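Local coordinates for protein haloacid dehalogenase-like hydrolase (Klebsiella pneumoniae subsp. pneumoniae, PDB 3PGV) that is probably a magnesium-dependent phosphatase of the Cof family in the HAD-like hydrolase superfamily, here with calcium in its metal site, at residues Asp29-Ser34 with Phe231-Asn236; Met250-Gln255 with Gly268-Asp273; Phe59-His64 with Met81-Gly86; Val193-Leu198 with His254-Asp259. One frame throughout, in Å; residues are numbered along the deposited sequence.

Contact 1 (Asp29-Ser34 with Phe231-Asn236); sequences DGTLLS and FGDGMN. With CA (calcium ion), chain E.
Asp29 and Asp233 meet through a calcium ion. The metal is bound by the backbone O of Asp29 at 2.4 Å and by OD1 of Asp233 at 2.2 Å. Asp29 O and Asp233 OD1 lie 3.3 Å apart as two ligands of one ion. Asp27 completes the trio of protein residues at the site. A water also sits on the calcium at 2.6 Å. It is hydrogen-bonded to Asn236 OD1 at 2.7 Å, probably as donor, which links the loop after strand 228-232 to the metal a second time.

The other contacts between the two segments are van der Waals. Thr31 CG2 lies 3.6 Å from Phe231 CB and also rests against the Phe231 carbonyl. Thr31 OG1 lies near Gly232 CA. Asp233 OD2 reaches Gly30 CA at 3.4 Å, close against a residue without a side chain.

Outside the two segments, Thr31 OG1 is hydrogen-bonded to Asp27 OD2. The Asp29 carboxylate takes no part in binding the ion and pairs with Arg63 instead. The site thus joins a backbone carbonyl to carboxylates from two neighbouring strand ends. The positive ion probably offsets the repulsion between those acids, as in the magnesium sites of HAD phosphatases.

Contact 2 (Met250-Gln255 with Gly268-Asp273); sequences MANAHQ and GSNADD
Two hydrogen bonds join Ala251 and Asn252 to residues 268-273, one between backbones and one from a backbone N to a side-chain oxygen. Ala251 N donates to Gly268 O at 3.0 Å, in a nearly straight bond of 175°. Asn270 N donates to Asn252 OD1, also at 3.0 Å, and comes from above the plane of that amide. The Asn252 side chain has CG between its backbone N and carbonyl carbon (chi1 53°), which turns the amide toward Asn270.

The two asparagine side chains run at about a right angle, yet their amide planes differ by only 27°. They do not bond to each other. Each ND2 is used elsewhere: Asn252 gives its own to Gly30 O, and Asn270 to Leu33 O. Both amides therefore reach the chain that follows the metal-binding Asp29.

Van der Waals contact adds to this. The selenomethionine Met250 is bent at chi2 and chi3, which brings its CE to 3.4 Å from Gly268 O and 4.0 Å from Asn270 CB. Ala251 CB lies 3.6 Å from Ser269 N.

Each segment has its own turn. Met250 to Ala253 form a type I beta turn. Ser269 OG accepts from Ala271 N at 3.2 Å, an ST turn that leads into the 3-10 segment 270-272. The arrangement joins loops at the ends of strands 246-249 and 265-266, in the Rossmann-like sheet of a HAD-like hydrolase.

Contact 3 (Phe59-His64 with Met81-Gly86); sequences FATGRH and MITSNG
The beta-alpha-beta unit of strand 56-60, helix 69-75 and strand 80-83 brings Phe59 beside Met81 and Ala60 beside Ile82 in parallel pairing. Ile82 N donates to Phe59 O at 2.7 Å, arriving nearly along the C=O axis. Thr61 N donates to Ile82 O at 2.9 Å.

The side chains follow the two faces of the sheet. On one, the selenium of Met81 packs on Phe59 CB at 3.8 Å. Bends at chi2 and chi3 turn the Met81 chain back toward Phe59. On the other, Ala60 CB meets Ile82 CB at 3.9 Å. The unit belongs to the Rossmann-like core of the HAD fold, and its crossover helix covers the face of Phe59 and Met81.

Beyond the strands the two loops stay joined. Asn85 N donates to Thr61 O at 3.0 Å, and Ser84 N to Arg63 O at 2.9 Å with a straight 174° angle. The side chains of Thr61 and Thr83 lie side by side, their methyls 3.9 Å apart. Thr61 OG1 stands anti to its own N (chi1 -180°) and accepts from Arg63 N at 3.0 Å, forming an ST turn. This loop carries Arg63 to its salt bridge with the carboxylate of Asp29, whose backbone O binds the calcium. Asn85 packs its amide against Gly62 CA, while OD1 accepts from Asn236 ND2.

Contact 4 (Val193-Leu198 with His254-Asp259); sequences VSFSTL and HQRLKD. With EDO (1,2-ethanediol), chain J.
Phe195 and Arg256 meet at the boundary between the six-stranded sheet, of which strand 191-195 is an outer strand, and the start of helix 255-260 of the Rossmann-like core. In Cof-type HAD proteins the smaller sheet belongs to the cap, so this is probably a cap-to-core contact. It lies at the surface.

The Arg256 side chain starts with CG opposite its backbone N (chi1 -177°) and stays extended to NE. It crosses the Phe195 side chain at about a right angle. The guanidinium and ring planes are 68° apart, with NH1 at 3.7 Å from Phe195 CD2. Arg256 NH2 has its charged partner in Glu180, on the helix that also packs against Phe195.

His254 occupies the N-cap position of the helix and extends toward the loop after strand 191-195. The Leu198 side chain runs at a slant to it, and Leu198 CD2 lies 3.8 Å from His254 ND1. The other ring nitrogen, NE2, is 3.5 Å from Ser196 O, but the angle is too poor for a hydrogen bond. It bonds instead to a glycerol.

A molecule of 1,2-ethanediol, probably from the crystallisation liquor, lies between these side chains and is hydrogen-bonded to Arg256. Its C1 lies over one face of the Phe195 ring, 3.6 Å from CD2. Its O2 lies over one face of the His254 imidazole, 3.6 Å from CG. Its O1 sits at the edge of the guanidinium, in plane, and accepts from Arg256 NH1 at 3.1 Å.

How the contacts relate
From the N terminus, residues 29-34 come first, but their partner, 231-236, lies 197 residues on. Contact 1 therefore closes the longest loop and joins the ends of strands 23-27 and 228-232. Contact 3 lies wholly within it and closes a short beta-alpha-beta loop in the same sheet. Residues 193-198 also fall within it, but their partner, 254-259, lies beyond 231-236, so contacts 1 and 4 cross. Contact 2 closes a short loop after contact 1 is complete and joins the loops after strands 246-249 and 265-266. It shares His254 and Gln255 with contact 4. Contact 1 touches the other three. Contact 4 ties the six-stranded sheet to the core.

Contact 1 (Asp29-Ser34 with Phe231-Asn236)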
loop_
_atom_site.group_PDB
_atom_site.type_symbol
_atom_site.label_atom_id
_atom_site.label_comp_id
_atom_site.label_asym_id
_atom_site.label_seq_id
_atom_site.Cartn_x
_atom_site.Cartn_y
_atom_site.Cartn_z
ATOM N N ASP A 29 -6.967 -2.675 -2.606
ATOM C CA ASP A 29 -7.400 -4.016 -2.233
ATOM C C ASP A 29 -8.044 -4.026 -0.865
ATOM O O ASP A 29 -7.446 -3.557 0.100
ATOM C CB ASP A 29 -6.228 -5.005 -2.288
ATOM C CG ASP A 29 -5.584 -5.073 -3.648
ATOM O OD1 ASP A 29 -6.189 -5.671 -4.557
ATOM O OD2 ASP A 29 -4.510 -4.466 -3.822
ATOM N N GLY A 30 -9.280 -4.544 -0.797
ATOM C CA GLY A 30 -10.033 -4.644 0.451
ATOM C C GLY A 30 -10.670 -3.336 0.885
ATOM O O GLY A 30 -11.342 -3.293 1.913
ATOM N N THR A 31 -10.459 -2.250 0.101
ATOM C CA THR A 31 -10.977 -0.927 0.434
ATOM C C THR A 31 -11.885 -0.376 -0.696
ATOM O O THR A 31 -13.099 -0.545 -0.638
ATOM C CB THR A 31 -9.818 0.005 0.805
ATOM O OG1 THR A 31 -9.054 -0.597 1.858
ATOM C CG2 THR A 31 -10.288 1.373 1.224
ATOM N N LEU A 32 -11.294 0.254 -1.720
ATOM C CA LEU A 32 -12.060 0.774 -2.853
ATOM C C LEU A 32 -12.457 -0.377 -3.807
ATOM O O LEU A 32 -13.560 -0.360 -4.372
ATOM C CB LEU A 32 -11.251 1.852 -3.612
ATOM C CG LEU A 32 -11.958 2.517 -4.815
ATOM C CD1 LEU A 32 -13.231 3.255 -4.381
ATOM C CD2 LEU A 32 -11.032 3.446 -5.533
ATOM N N LEU A 33 -11.558 -1.372 -3.986
ATOM C CA LEU A 33 -11.840 -2.503 -4.866
ATOM C C LEU A 33 -12.836 -3.466 -4.222
ATOM O O LEU A 33 -12.835 -3.648 -2.986
ATOM C CB LEU A 33 -10.544 -3.259 -5.249
ATOM C CG LEU A 33 -9.473 -2.462 -6.008
ATOM C CD1 LEU A 33 -8.278 -3.330 -6.292
ATOM C CD2 LEU A 33 -10.026 -1.886 -7.312
ATOM N N SER A 34 -13.675 -4.101 -5.055
ATOM C CA SER A 34 -14.657 -5.078 -4.582
ATOM C C SER A 34 -13.940 -6.318 -4.032
ATOM O O SER A 34 -12.746 -6.500 -4.301
ATOM C CB SER A 34 -15.577 -5.483 -5.724
ATOM O OG SER A 34 -14.876 -6.256 -6.685
ATOM N N PHE A 231 -9.159 6.042 3.536
ATOM C CA PHE A 231 -9.847 4.758 3.714
ATOM C C PHE A 231 -8.831 3.616 3.588
ATOM O O PHE A 231 -7.985 3.641 2.687
ATOM C CB PHE A 231 -10.964 4.603 2.664
ATOM C CG PHE A 231 -12.014 5.691 2.696
ATOM C CD1 PHE A 231 -11.825 6.889 2.005
ATOM C CD2 PHE A 231 -13.225 5.492 3.349
ATOM C CE1 PHE A 231 -12.803 7.898 2.031
ATOM C CE2 PHE A 231 -14.204 6.502 3.374
ATOM C CZ PHE A 231 -13.986 7.696 2.709
ATOM N N GLY A 232 -8.911 2.635 4.498
ATOM C CA GLY A 232 -7.999 1.483 4.510
ATOM C C GLY A 232 -8.502 0.299 5.322
ATOM O O GLY A 232 -9.461 0.427 6.101
ATOM N N ASP A 233 -7.836 -0.860 5.183
ATOM C CA ASP A 233 -8.262 -2.089 5.881
ATOM C C ASP A 233 -7.083 -2.899 6.481
ATOM O O ASP A 233 -7.310 -3.947 7.097
ATOM C CB ASP A 233 -9.080 -2.991 4.928
ATOM C CG ASP A 233 -8.247 -3.667 3.862
ATOM O OD1 ASP A 233 -7.288 -3.032 3.364
ATOM O OD2 ASP A 233 -8.586 -4.800 3.481
ATOM N N GLY A 234 -5.850 -2.447 6.238
ATOM C CA GLY A 234 -4.667 -3.173 6.689
ATOM C C GLY A 234 -3.721 -2.367 7.560
ATOM O O GLY A 234 -3.850 -1.139 7.673
HETATM N N MSE A 235 -2.739 -3.053 8.165
HETATM C CA MSE A 235 -1.735 -2.416 9.011
HETATM C C MSE A 235 -0.893 -1.419 8.216
HETATM O O MSE A 235 -0.470 -0.404 8.766
HETATM C CB MSE A 235 -0.843 -3.471 9.689
HETATM C CG MSE A 235 -1.554 -4.235 10.813
HETATM SE SE MSE A 235 -2.188 -3.037 12.220
HETATM C CE MSE A 235 -0.426 -2.340 12.855
ATOM N N ASN A 236 -0.708 -1.670 6.890
ATOM C CA ASN A 236 0.024 -0.743 6.012
ATOM C C ASN A 236 -0.802 0.534 5.691
ATOM O O ASN A 236 -0.293 1.448 5.025
ATOM C CB ASN A 236 0.500 -1.444 4.740
ATOM C CG ASN A 236 -0.599 -2.153 3.958
ATOM O OD1 ASN A 236 -1.595 -2.627 4.509
ATOM N ND2 ASN A 236 -0.394 -2.306 2.675
HETATM CA CA CA E . -5.752 -3.274 1.761
HETATM O O HOH W 1 -3.714 -2.155 2.962
#

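Contact 2 (Met250-Gln255 with Gly268-Asp273)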
loop_
_atom_site.group_PDB
_atom_site.type_symbol
_atom_site.label_atom_id
_atom_site.label_comp_id
_atom_site.label_asym_id
_atom_site.label_seq_id
_atom_site.Cartn_x
_atom_site.Cartn_y
_atom_site.Cartn_z
HETATM N N MSE A 250 -12.347 0.030 7.170
HETATM C CA MSE A 250 -13.332 -0.861 6.534
HETATM C C MSE A 250 -13.862 -1.866 7.550
HETATM O O MSE A 250 -13.103 -2.314 8.415
HETATM C CB MSE A 250 -12.686 -1.621 5.356
HETATM C CG MSE A 250 -12.035 -0.707 4.323
HETATM SE SE MSE A 250 -13.273 0.577 3.604
HETATM C CE MSE A 250 -14.514 -0.613 2.749
ATOM N N ALA A 251 -15.140 -2.283 7.410
ATOM C CA ALA A 251 -15.697 -3.328 8.283
ATOM C C ALA A 251 -14.915 -4.637 8.096
ATOM O O ALA A 251 -14.720 -5.393 9.058
ATOM C CB ALA A 251 -17.173 -3.554 7.966
ATOM N N ASN A 252 -14.414 -4.872 6.866
ATOM C CA ASN A 252 -13.667 -6.081 6.532
ATOM C C ASN A 252 -12.189 -5.982 6.926
ATOM O O ASN A 252 -11.412 -6.877 6.607
ATOM C CB ASN A 252 -13.803 -6.381 5.057
ATOM C CG ASN A 252 -13.442 -5.210 4.172
ATOM O OD1 ASN A 252 -14.221 -4.275 3.997
ATOM N ND2 ASN A 252 -12.251 -5.243 3.593
ATOM N N ALA A 253 -11.797 -4.885 7.604
ATOM C CA ALA A 253 -10.404 -4.654 7.984
ATOM C C ALA A 253 -9.902 -5.669 8.980
ATOM O O ALA A 253 -10.693 -6.254 9.732
ATOM C CB ALA A 253 -10.247 -3.268 8.551
ATOM N N HIS A 254 -8.565 -5.825 9.055
ATOM C CA HIS A 254 -7.939 -6.668 10.067
ATOM C C HIS A 254 -8.214 -6.109 11.462
ATOM O O HIS A 254 -8.228 -4.886 11.644
ATOM C CB HIS A 254 -6.442 -6.786 9.809
ATOM C CG HIS A 254 -6.136 -7.503 8.538
ATOM N ND1 HIS A 254 -6.042 -8.881 8.493
ATOM C CD2 HIS A 254 -5.994 -7.013 7.283
ATOM C CE1 HIS A 254 -5.813 -9.182 7.227
ATOM N NE2 HIS A 254 -5.757 -8.083 6.466
ATOM N N GLN A 255 -8.509 -7.000 12.427
ATOM C CA GLN A 255 -8.857 -6.628 13.797
ATOM C C GLN A 255 -7.717 -5.865 14.486
ATOM O O GLN A 255 -7.978 -4.961 15.283
ATOM C CB GLN A 255 -9.244 -7.887 14.612
ATOM C CG GLN A 255 -9.798 -7.587 16.014
ATOM C CD GLN A 255 -11.114 -6.866 15.954
ATOM O OE1 GLN A 255 -12.063 -7.295 15.280
ATOM N NE2 GLN A 255 -11.218 -5.779 16.689
ATOM N N GLY A 268 -18.696 0.487 6.451
ATOM C CA GLY A 268 -19.144 -0.798 5.912
ATOM C C GLY A 268 -18.058 -1.596 5.202
ATOM O O GLY A 268 -16.890 -1.191 5.170
ATOM N N SER A 269 -18.438 -2.740 4.643
ATOM C CA SER A 269 -17.526 -3.629 3.930
ATOM C C SER A 269 -17.342 -3.170 2.485
ATOM O O SER A 269 -18.272 -2.597 1.894
ATOM C CB SER A 269 -18.081 -5.058 3.953
ATOM O OG SER A 269 -17.236 -5.976 3.280
ATOM N N ASN A 270 -16.195 -3.519 1.866
ATOM C CA ASN A 270 -15.998 -3.244 0.434
ATOM C C ASN A 270 -17.001 -4.086 -0.410
ATOM O O ASN A 270 -17.293 -3.738 -1.559
ATOM C CB ASN A 270 -14.537 -3.512 0.004
ATOM C CG ASN A 270 -14.113 -4.950 0.119
ATOM O OD1 ASN A 270 -14.511 -5.675 1.040
ATOM N ND2 ASN A 270 -13.247 -5.386 -0.792
ATOM N N ALA A 271 -17.597 -5.149 0.216
ATOM C CA ALA A 271 -18.630 -5.969 -0.408
ATOM C C ALA A 271 -19.891 -5.141 -0.690
ATOM O O ALA A 271 -20.673 -5.482 -1.604
ATOM C CB ALA A 271 -18.972 -7.157 0.489
ATOM N N ASP A 272 -20.099 -4.059 0.096
ATOM C CA ASP A 272 -21.240 -3.161 -0.085
ATOM C C ASP A 272 -20.877 -1.957 -0.956
ATOM O O ASP A 272 -21.723 -1.083 -1.162
ATOM C CB ASP A 272 -21.758 -2.661 1.287
ATOM C CG ASP A 272 -22.606 -3.659 2.043
ATOM O OD1 ASP A 272 -23.325 -4.448 1.384
ATOM O OD2 ASP A 272 -22.649 -3.574 3.284
ATOM N N ASP A 273 -19.586 -1.867 -1.416
ATOM C CA ASP A 273 -19.074 -0.667 -2.100
ATOM C C ASP A 273 -19.168 0.500 -1.108
ATOM O O ASP A 273 -19.655 1.581 -1.453
ATOM C CB ASP A 273 -19.898 -0.364 -3.386
ATOM C CG ASP A 273 -19.127 -0.483 -4.696
ATOM O OD1 ASP A 273 -17.894 -0.694 -4.645
ATOM O OD2 ASP A 273 -19.746 -0.301 -5.764
#

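Contact 3 (Phe59-His64 with Met81-Gly86)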
loop_
_atom_site.group_PDB
_atom_site.type_symbol
_atom_site.label_atom_id
_atom_site.label_comp_id
_atom_site.label_asym_id
_atom_site.label_seq_id
_atom_site.Cartn_x
_atom_site.Cartn_y
_atom_site.Cartn_z
ATOM N N PHE A 59 -4.603 7.407 -4.686
ATOM C CA PHE A 59 -4.738 5.977 -4.434
ATOM C C PHE A 59 -3.441 5.397 -3.896
ATOM O O PHE A 59 -2.359 5.744 -4.385
ATOM C CB PHE A 59 -5.240 5.244 -5.683
ATOM C CG PHE A 59 -6.555 5.808 -6.176
ATOM C CD1 PHE A 59 -7.730 5.613 -5.452
ATOM C CD2 PHE A 59 -6.600 6.636 -7.292
ATOM C CE1 PHE A 59 -8.923 6.226 -5.846
ATOM C CE2 PHE A 59 -7.805 7.221 -7.706
ATOM C CZ PHE A 59 -8.955 7.010 -6.987
ATOM N N ALA A 60 -3.531 4.664 -2.772
ATOM C CA ALA A 60 -2.351 4.178 -2.056
ATOM C C ALA A 60 -2.379 2.680 -1.893
ATOM O O ALA A 60 -3.275 2.141 -1.250
ATOM C CB ALA A 60 -2.250 4.855 -0.699
ATOM N N THR A 61 -1.385 2.001 -2.441
ATOM C CA THR A 61 -1.355 0.549 -2.392
ATOM C C THR A 61 0.020 0.014 -2.028
ATOM O O THR A 61 1.030 0.718 -2.181
ATOM C CB THR A 61 -1.860 -0.031 -3.730
ATOM O OG1 THR A 61 -1.831 -1.468 -3.668
ATOM C CG2 THR A 61 -1.050 0.469 -4.929
ATOM N N GLY A 62 0.051 -1.240 -1.585
ATOM C CA GLY A 62 1.280 -1.975 -1.372
ATOM C C GLY A 62 1.789 -2.580 -2.667
ATOM O O GLY A 62 2.973 -2.908 -2.785
ATOM N N ARG A 63 0.911 -2.655 -3.683
ATOM C CA ARG A 63 1.264 -3.198 -4.992
ATOM C C ARG A 63 2.386 -2.426 -5.653
ATOM O O ARG A 63 2.557 -1.237 -5.389
ATOM C CB ARG A 63 0.054 -3.196 -5.922
ATOM C CG ARG A 63 -1.061 -4.167 -5.555
ATOM C CD ARG A 63 -2.008 -4.246 -6.722
ATOM N NE ARG A 63 -3.255 -4.927 -6.412
ATOM C CZ ARG A 63 -4.162 -5.245 -7.332
ATOM N NH1 ARG A 63 -3.940 -4.971 -8.613
ATOM N NH2 ARG A 63 -5.289 -5.856 -6.981
ATOM N N HIS A 64 3.112 -3.083 -6.580
ATOM C CA HIS A 64 4.098 -2.408 -7.423
ATOM C C HIS A 64 3.317 -1.596 -8.466
ATOM O O HIS A 64 2.194 -1.977 -8.820
ATOM C CB HIS A 64 4.971 -3.450 -8.137
ATOM C CG HIS A 64 6.169 -2.878 -8.826
ATOM N ND1 HIS A 64 6.056 -2.211 -10.029
ATOM C CD2 HIS A 64 7.481 -2.979 -8.503
ATOM C CE1 HIS A 64 7.290 -1.876 -10.370
ATOM N NE2 HIS A 64 8.181 -2.329 -9.487
HETATM N N MSE A 81 -0.605 8.330 -7.772
HETATM C CA MSE A 81 -0.596 6.915 -7.423
HETATM C C MSE A 81 0.543 6.615 -6.452
HETATM O O MSE A 81 1.717 6.796 -6.798
HETATM C CB MSE A 81 -0.463 6.062 -8.703
HETATM C CG MSE A 81 -0.606 4.566 -8.465
HETATM SE SE MSE A 81 -2.410 4.022 -7.888
HETATM C CE MSE A 81 -3.455 4.869 -9.293
ATOM N N ILE A 82 0.196 6.201 -5.215
ATOM C CA ILE A 82 1.174 5.780 -4.206
ATOM C C ILE A 82 1.301 4.271 -4.292
ATOM O O ILE A 82 0.305 3.570 -4.117
ATOM C CB ILE A 82 0.724 6.224 -2.781
ATOM C CG1 ILE A 82 0.691 7.752 -2.647
ATOM C CG2 ILE A 82 1.591 5.580 -1.697
ATOM C CD1 ILE A 82 0.036 8.234 -1.362
ATOM N N THR A 83 2.506 3.760 -4.612
ATOM C CA THR A 83 2.727 2.306 -4.681
ATOM C C THR A 83 3.849 1.866 -3.728
ATOM O O THR A 83 4.479 2.713 -3.094
ATOM C CB THR A 83 2.967 1.852 -6.120
ATOM O OG1 THR A 83 4.141 2.492 -6.631
ATOM C CG2 THR A 83 1.759 2.106 -7.029
ATOM N N SER A 84 4.057 0.539 -3.589
ATOM C CA SER A 84 5.049 -0.044 -2.660
ATOM C C SER A 84 4.969 0.600 -1.256
ATOM O O SER A 84 5.998 0.871 -0.628
ATOM C CB SER A 84 6.464 0.049 -3.234
ATOM O OG SER A 84 6.631 -0.807 -4.353
ATOM N N ASN A 85 3.720 0.843 -0.777
ATOM C CA ASN A 85 3.423 1.399 0.553
ATOM C C ASN A 85 4.076 2.742 0.800
ATOM O O ASN A 85 4.513 3.013 1.905
ATOM C CB ASN A 85 3.782 0.405 1.652
ATOM C CG ASN A 85 2.958 -0.837 1.613
ATOM O OD1 ASN A 85 1.733 -0.795 1.667
ATOM N ND2 ASN A 85 3.612 -1.972 1.612
ATOM N N GLY A 86 4.118 3.587 -0.229
ATOM C CA GLY A 86 4.669 4.935 -0.105
ATOM C C GLY A 86 6.107 5.087 -0.555
ATOM O O GLY A 86 6.637 6.190 -0.529
#

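Contact 4 (Val193-Leu198 with His254-Asp259)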
loop_
_atom_site.group_PDB
_atom_site.type_symbol
_atom_site.label_atom_id
_atom_site.label_comp_id
_atom_site.label_asym_id
_atom_site.label_seq_id
_atom_site.Cartn_x
_atom_site.Cartn_y
_atom_site.Cartn_z
ATOM N N VAL A 193 8.154 -1.652 9.373
ATOM C CA VAL A 193 7.689 -3.021 9.232
ATOM C C VAL A 193 6.167 -3.052 9.351
ATOM O O VAL A 193 5.617 -2.585 10.348
ATOM C CB VAL A 193 8.381 -3.967 10.258
ATOM C CG1 VAL A 193 7.906 -5.407 10.088
ATOM C CG2 VAL A 193 9.896 -3.886 10.135
ATOM N N SER A 194 5.482 -3.562 8.321
ATOM C CA SER A 194 4.019 -3.668 8.355
ATOM C C SER A 194 3.521 -4.933 7.710
ATOM O O SER A 194 3.965 -5.278 6.610
ATOM C CB SER A 194 3.374 -2.465 7.662
ATOM O OG SER A 194 3.603 -1.259 8.367
ATOM N N PHE A 195 2.490 -5.559 8.311
ATOM C CA PHE A 195 1.746 -6.616 7.629
ATOM C C PHE A 195 0.803 -5.956 6.614
ATOM O O PHE A 195 0.297 -4.872 6.874
ATOM C CB PHE A 195 0.897 -7.428 8.632
ATOM C CG PHE A 195 1.631 -8.517 9.374
ATOM C CD1 PHE A 195 1.748 -9.793 8.833
ATOM C CD2 PHE A 195 2.113 -8.300 10.657
ATOM C CE1 PHE A 195 2.384 -10.805 9.533
ATOM C CE2 PHE A 195 2.751 -9.314 11.355
ATOM C CZ PHE A 195 2.886 -10.559 10.791
ATOM N N SER A 196 0.550 -6.606 5.489
ATOM C CA SER A 196 -0.527 -6.197 4.590
ATOM C C SER A 196 -1.666 -7.205 4.806
ATOM O O SER A 196 -2.571 -6.933 5.595
ATOM C CB SER A 196 -0.052 -6.171 3.133
ATOM O OG SER A 196 0.562 -7.389 2.754
ATOM N N THR A 197 -1.488 -8.444 4.320
ATOM C CA THR A 197 -2.369 -9.546 4.680
ATOM C C THR A 197 -1.752 -10.238 5.904
ATOM O O THR A 197 -0.668 -9.851 6.328
ATOM C CB THR A 197 -2.533 -10.521 3.498
ATOM O OG1 THR A 197 -1.276 -11.152 3.226
ATOM C CG2 THR A 197 -3.086 -9.841 2.242
ATOM N N LEU A 198 -2.412 -11.271 6.452
ATOM C CA LEU A 198 -1.849 -12.018 7.587
ATOM C C LEU A 198 -0.603 -12.802 7.161
ATOM O O LEU A 198 0.213 -13.185 8.009
ATOM C CB LEU A 198 -2.892 -13.012 8.169
ATOM C CG LEU A 198 -4.082 -12.427 8.938
ATOM C CD1 LEU A 198 -4.862 -13.532 9.611
ATOM C CD2 LEU A 198 -3.630 -11.450 9.984
ATOM N N HIS A 254 -8.565 -5.825 9.055
ATOM C CA HIS A 254 -7.939 -6.668 10.067
ATOM C C HIS A 254 -8.214 -6.109 11.462
ATOM O O HIS A 254 -8.228 -4.886 11.644
ATOM C CB HIS A 254 -6.442 -6.786 9.809
ATOM C CG HIS A 254 -6.136 -7.503 8.538
ATOM N ND1 HIS A 254 -6.042 -8.881 8.493
ATOM C CD2 HIS A 254 -5.994 -7.013 7.283
ATOM C CE1 HIS A 254 -5.813 -9.182 7.227
ATOM N NE2 HIS A 254 -5.757 -8.083 6.466
ATOM N N GLN A 255 -8.509 -7.000 12.427
ATOM C CA GLN A 255 -8.857 -6.628 13.797
ATOM C C GLN A 255 -7.717 -5.865 14.486
ATOM O O GLN A 255 -7.978 -4.961 15.283
ATOM C CB GLN A 255 -9.244 -7.887 14.612
ATOM C CG GLN A 255 -9.798 -7.587 16.014
ATOM C CD GLN A 255 -11.114 -6.866 15.954
ATOM O OE1 GLN A 255 -12.063 -7.295 15.280
ATOM N NE2 GLN A 255 -11.218 -5.779 16.689
ATOM N N ARG A 256 -6.457 -6.204 14.156
ATOM C CA ARG A 256 -5.296 -5.539 14.738
ATOM C C ARG A 256 -5.295 -4.036 14.408
ATOM O O ARG A 256 -4.886 -3.227 15.241
ATOM C CB ARG A 256 -3.989 -6.210 14.274
ATOM C CG ARG A 256 -2.733 -5.598 14.906
ATOM C CD ARG A 256 -1.480 -6.382 14.578
ATOM N NE ARG A 256 -0.273 -5.585 14.780
ATOM C CZ ARG A 256 0.952 -6.011 14.499
ATOM N NH1 ARG A 256 1.145 -7.239 14.043
ATOM N NH2 ARG A 256 1.993 -5.208 14.667
ATOM N N LEU A 257 -5.785 -3.665 13.208
ATOM C CA LEU A 257 -5.907 -2.265 12.805
ATOM C C LEU A 257 -6.998 -1.580 13.623
ATOM O O LEU A 257 -6.797 -0.458 14.100
ATOM C CB LEU A 257 -6.213 -2.151 11.269
ATOM C CG LEU A 257 -6.512 -0.712 10.733
ATOM C CD1 LEU A 257 -5.307 0.249 10.976
ATOM C CD2 LEU A 257 -6.891 -0.746 9.282
ATOM N N LYS A 258 -8.147 -2.262 13.800
ATOM C CA LYS A 258 -9.259 -1.738 14.607
ATOM C C LYS A 258 -8.823 -1.542 16.068
ATOM O O LYS A 258 -9.142 -0.516 16.671
ATOM C CB LYS A 258 -10.480 -2.673 14.529
ATOM C CG LYS A 258 -11.127 -2.711 13.147
ATOM C CD LYS A 258 -12.195 -3.780 13.062
ATOM C CE LYS A 258 -12.834 -3.847 11.697
ATOM N NZ LYS A 258 -13.889 -4.903 11.643
ATOM N N ASP A 259 -8.050 -2.512 16.614
ATOM C CA ASP A 259 -7.560 -2.477 17.990
ATOM C C ASP A 259 -6.518 -1.366 18.202
ATOM O O ASP A 259 -6.505 -0.735 19.261
ATOM C CB ASP A 259 -6.963 -3.837 18.386
ATOM C CG ASP A 259 -7.970 -4.975 18.463
ATOM O OD1 ASP A 259 -9.195 -4.693 18.444
ATOM O OD2 ASP A 259 -7.533 -6.149 18.584
HETATM C C1 EDO J . -1.340 -8.611 11.629
HETATM O O1 EDO J . -1.179 -9.051 12.983
HETATM C C2 EDO J . -2.748 -8.077 11.434
HETATM O O2 EDO J . -2.895 -7.627 10.091
#